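Local coordinates for acetyl-xylan esterase (PDB 2CC0), which removes acetyl groups from xylan by metal-ion-dependent ester hydrolysis, as a family 4 carbohydrate esterase active in plant cell wall degradation, at residues Pro67-Thr70 and Gln71-Gln74; Asp78-Ile81 and Ser82-Gln85. One frame throughout, in Å; residues are numbered along the deposited sequence.

Interaction 1. Residues Pro67-Thr70 and Gln71-Gln74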
loop_
_atom_site.group_PDB
_atom_site.type_symbol
_atom_site.label_atom_id
_atom_site.label_comp_id
_atom_site.label_asym_id
_atom_site.label_seq_id
_atom_site.Cartn_x
_atom_site.Cartn_y
_atom_site.Cartn_z
ATOM N N PRO A 67 -14.188 -9.961 -13.749
ATOM C CA PRO A 67 -14.857 -8.864 -14.468
ATOM C C PRO A 67 -14.139 -7.552 -14.203
ATOM O O PRO A 67 -13.324 -7.481 -13.273
ATOM C CB PRO A 67 -16.240 -8.805 -13.800
ATOM C CG PRO A 67 -15.986 -9.246 -12.408
ATOM C CD PRO A 67 -14.910 -10.317 -12.501
ATOM N N HIS A 68 -14.465 -6.522 -14.979
ATOM C CA HIS A 68 -14.089 -5.164 -14.606
ATOM C C HIS A 68 -15.041 -4.779 -13.475
ATOM O O HIS A 68 -16.177 -4.403 -13.709
ATOM C CB HIS A 68 -14.264 -4.245 -15.817
ATOM C CG HIS A 68 -13.218 -4.433 -16.866
ATOM N ND1 HIS A 68 -12.014 -3.761 -16.847
ATOM C CD2 HIS A 68 -13.193 -5.224 -17.966
ATOM C CE1 HIS A 68 -11.286 -4.138 -17.886
ATOM N NE2 HIS A 68 -11.982 -5.020 -18.581
ATOM N N MET A 69 -14.586 -4.880 -12.229
ATOM C CA MET A 69 -15.473 -4.793 -11.039
ATOM C C MET A 69 -16.173 -3.440 -10.896
ATOM O O MET A 69 -17.285 -3.367 -10.387
ATOM C CB MET A 69 -14.708 -5.116 -9.735
ATOM C CG MET A 69 -14.228 -6.589 -9.572
ATOM S SD MET A 69 -15.479 -7.826 -9.093
ATOM C CE MET A 69 -15.708 -7.524 -7.329
ATOM N N THR A 70 -15.507 -2.379 -11.323
ATOM C CA THR A 70 -16.074 -1.043 -11.162
ATOM C C THR A 70 -17.221 -0.817 -12.150
ATOM O O THR A 70 -17.949 0.165 -12.022
ATOM C CB THR A 70 -15.006 0.073 -11.265
ATOM O OG1 THR A 70 -14.538 0.170 -12.614
ATOM C CG2 THR A 70 -13.827 -0.197 -10.309
ATOM N N GLN A 71 -17.384 -1.732 -13.111
ATOM C CA GLN A 71 -18.549 -1.685 -14.015
ATOM C C GLN A 71 -19.783 -2.417 -13.452
ATOM O O GLN A 71 -20.874 -2.386 -14.072
ATOM C CB GLN A 71 -18.155 -2.238 -15.382
ATOM C CG GLN A 71 -17.109 -1.386 -16.082
ATOM C CD GLN A 71 -16.625 -1.985 -17.389
ATOM O OE1 GLN A 71 -17.284 -2.847 -17.978
ATOM N NE2 GLN A 71 -15.457 -1.543 -17.846
ATOM N N LEU A 72 -19.617 -3.065 -12.294
ATOM C CA LEU A 72 -20.688 -3.812 -11.644
ATOM C C LEU A 72 -21.392 -3.008 -10.572
ATOM O O LEU A 72 -20.819 -2.070 -9.990
ATOM C CB LEU A 72 -20.160 -5.117 -11.000
ATOM C CG LEU A 72 -19.377 -6.080 -11.901
ATOM C CD1 LEU A 72 -18.858 -7.261 -11.107
ATOM C CD2 LEU A 72 -20.189 -6.546 -13.088
ATOM N N GLY A 73 -22.637 -3.387 -10.291
ATOM C CA GLY A 73 -23.312 -2.876 -9.105
ATOM C C GLY A 73 -22.756 -3.530 -7.854
ATOM O O GLY A 73 -22.101 -4.578 -7.932
ATOM N N GLN A 74 -23.034 -2.944 -6.694
ATOM C CA GLN A 74 -22.512 -3.467 -5.426
ATOM C C GLN A 74 -22.881 -4.927 -5.174
ATOM O O GLN A 74 -22.033 -5.706 -4.748
ATOM C CB GLN A 74 -22.960 -2.597 -4.252
ATOM C CG GLN A 74 -22.387 -3.046 -2.919
ATOM C CD GLN A 74 -22.505 -2.004 -1.824
ATOM O OE1 GLN A 74 -22.875 -0.852 -2.068
ATOM N NE2 GLN A 74 -22.175 -2.403 -0.602
HETATM O O HOH W 1 -19.264 0.577 -9.479
#
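Pro67 and Leu72 meet across a short 3-10 turn, in the loop that leads from strand 58-61 to helix 74-90. Two backbone bonds define the turn. Gln71 N donates to His68 O, and Leu72 N donates to Met69 O at 3.0 Å. Leu72 folds back over this turn. Its CB lies 3.4 Å from Met69 O. CG is still near that oxygen, with His68 O a little farther off. CD1 is the branch that does the packing: it lies 3.7 Å from Pro67 CG and about 4.0 Å from Met69 SD. Met69 is modelled in two conformers, so the sulfur contact is less certain. The Leu72 side chain crosses the proline ring at about a right angle. Cutting Leu72 back to an alanine removes CD1 and is likely to open a gap beside Pro67 CG and the Met69 sulfur. Gly73 follows as the N-cap of helix 74-90. Earlier in the turn, His68 and Gln71 run side by side and point the same way. CG of Gln71 stands anti to its own carbonyl carbon (chi1 -65°) and the chain then extends, which carries the amide alongside the imidazole. Gln71 NE2 and CD rest against His68 CB, with NE2 at 3.6 Å. The two planes are 5° apart, but NE2 comes to the ring obliquely. The ring itself stacks with Tyr103, and ND1 bonds to Glu105. A water donates to both Thr70 O, at 2.9 Å, and Leu72 O, at 3.1 Å.

Interaction 2. Residues Asp78-Ile81 and Ser82-Gln85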
loop_
_atom_site.group_PDB
_atom_site.type_symbol
_atom_site.label_atom_id
_atom_site.label_comp_id
_atom_site.label_asym_id
_atom_site.label_seq_id
_atom_site.Cartn_x
_atom_site.Cartn_y
_atom_site.Cartn_z
ATOM N N ASP A 78 -20.335 -7.971 -4.595
ATOM C CA ASP A 78 -20.467 -8.790 -3.400
ATOM C C ASP A 78 -20.496 -10.282 -3.775
ATOM O O ASP A 78 -19.769 -11.086 -3.205
ATOM C CB ASP A 78 -21.715 -8.372 -2.640
ATOM C CG ASP A 78 -21.745 -8.917 -1.220
ATOM O OD1 ASP A 78 -21.724 -10.144 -1.060
ATOM O OD2 ASP A 78 -21.799 -8.105 -0.261
ATOM N N SER A 79 -21.311 -10.637 -4.767
ATOM C CA SER A 79 -21.355 -12.006 -5.253
ATOM C C SER A 79 -19.990 -12.516 -5.731
ATOM O O SER A 79 -19.574 -13.619 -5.384
ATOM C CB SER A 79 -22.386 -12.109 -6.394
ATOM O OG SER A 79 -22.443 -13.428 -6.903
ATOM N N GLU A 80 -19.290 -11.708 -6.517
ATOM C CA GLU A 80 -17.994 -12.107 -7.045
ATOM C C GLU A 80 -16.991 -12.365 -5.917
ATOM O O GLU A 80 -16.245 -13.352 -5.926
ATOM C CB GLU A 80 -17.476 -10.997 -7.972
ATOM C CG GLU A 80 -18.129 -10.982 -9.359
ATOM C CD GLU A 80 -17.447 -11.888 -10.381
ATOM O OE1 GLU A 80 -16.267 -12.238 -10.206
ATOM O OE2 GLU A 80 -18.113 -12.242 -11.386
ATOM N N ILE A 81 -16.956 -11.463 -4.948
ATOM C CA ILE A 81 -16.004 -11.598 -3.840
ATOM C C ILE A 81 -16.375 -12.753 -2.880
ATOM O O ILE A 81 -15.529 -13.607 -2.531
ATOM C CB ILE A 81 -15.834 -10.249 -3.116
ATOM C CG1 ILE A 81 -14.902 -9.361 -3.968
ATOM C CG2 ILE A 81 -15.230 -10.449 -1.738
ATOM C CD1 ILE A 81 -14.805 -7.907 -3.501
ATOM N N SER A 82 -17.647 -12.795 -2.479
ATOM C CA SER A 82 -18.078 -13.817 -1.532
ATOM C C SER A 82 -17.968 -15.237 -2.107
ATOM O O SER A 82 -17.528 -16.150 -1.411
ATOM C CB SER A 82 -19.487 -13.531 -1.029
ATOM O OG SER A 82 -20.401 -13.496 -2.097
ATOM N N ARG A 83 -18.337 -15.426 -3.367
ATOM C CA ARG A 83 -18.239 -16.755 -3.981
ATOM C C ARG A 83 -16.788 -17.215 -4.040
ATOM O O ARG A 83 -16.492 -18.400 -3.922
ATOM C CB ARG A 83 -18.874 -16.765 -5.369
ATOM C CG ARG A 83 -20.405 -16.752 -5.320
ATOM C CD ARG A 83 -20.969 -15.840 -6.394
ATOM N NE ARG A 83 -20.847 -16.417 -7.713
ATOM C CZ ARG A 83 -20.587 -15.747 -8.831
ATOM N NH1 ARG A 83 -20.406 -14.434 -8.827
ATOM N NH2 ARG A 83 -20.516 -16.415 -9.973
ATOM N N THR A 84 -15.877 -16.256 -4.245
ATOM C CA THR A 84 -14.463 -16.603 -4.267
ATOM C C THR A 84 -13.921 -16.973 -2.860
ATOM O O THR A 84 -13.106 -17.908 -2.741
ATOM C CB THR A 84 -13.657 -15.475 -4.955
ATOM O OG1 THR A 84 -14.176 -15.292 -6.282
ATOM C CG2 THR A 84 -12.182 -15.853 -5.040
ATOM N N GLN A 85 -14.360 -16.246 -1.814
ATOM C CA GLN A 85 -14.015 -16.606 -0.426
ATOM C C GLN A 85 -14.444 -18.056 -0.181
ATOM O O GLN A 85 -13.665 -18.874 0.293
ATOM C CB GLN A 85 -14.720 -15.690 0.589
ATOM C CG GLN A 85 -14.241 -14.221 0.593
ATOM C CD GLN A 85 -12.762 -14.094 0.976
ATOM O OE1 GLN A 85 -11.879 -14.159 0.113
ATOM N NE2 GLN A 85 -12.487 -13.980 2.283
#
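The guanidinium of Arg83 reaches back along the helix toward Ser79 and Glu80. Ser79 C lies at its edge and in its plane, and Glu80 N sits at the edge close to that plane. Ser79 OG approaches obliquely and accepts a weak bond from Arg83 NH1 at 3.0 Å, with an N-H...O angle of only 124°. This position is one of two modelled for Arg83, so the detail is tentative. The Glu80 carboxylate is turned almost perpendicular to the guanidinium, 83° between planes. Its OE2 stays 4.1 Å from Arg83 NH1, beyond a salt bridge, though the opposite charges probably still attract. The carboxylate is bound instead by Thr65 OG1 and Tyr64 N. Arg83 also makes a cation-pi contact with Tyr64.

Two hydroxyls turn back onto the helix. Ser82 N donates to Asp78 O at 2.8 Å. In one of the two modelled Ser82 conformers OG donates to the same oxygen at 2.7 Å, from above the carbonyl plane, so this second grip is tentative. There, a chi1 of 59° places OG between the backbone N and the carbonyl carbon, within reach of Asp78 O. Thr84 makes this kind of bond more surely: OG1 donates to Glu80 O at 2.9 Å almost in line with the C=O, and its own N makes only a weak bond there, at 3.4 Å. Ile81 O takes Gln85 N at 3.0 Å and a further bond from Asn61 ND2. Asp78 is held by Lys116 and Tyr117. The i to i-4 hydroxyl-to-carbonyl bond, seen most clearly at Thr84, is typical of serine and threonine within an alpha-helix, here helix 74-90 of the polysaccharide deacetylase domain.

How the interactions relate
The chain leaves strand 58-61, carries the zinc ligands His62 and His66, and then enters interaction 1. That contact closes a tight turn within the loop and ends as helix 74-90 begins. Interaction 2 follows one helical turn later, so the two are in series and neither nests nor crosses. Their centres are about 12 Å apart, but they touch. Pro67 CD lies 3.3 Å from Glu80 OE1, and Leu72 CD1 comes to 4.2 Å from Glu80 CG. The turn is thus folded back on its own helix. Met69 and Ile81 both touch Leu110 of helix 108-116, which ties loop and both helices together on one side of the domain.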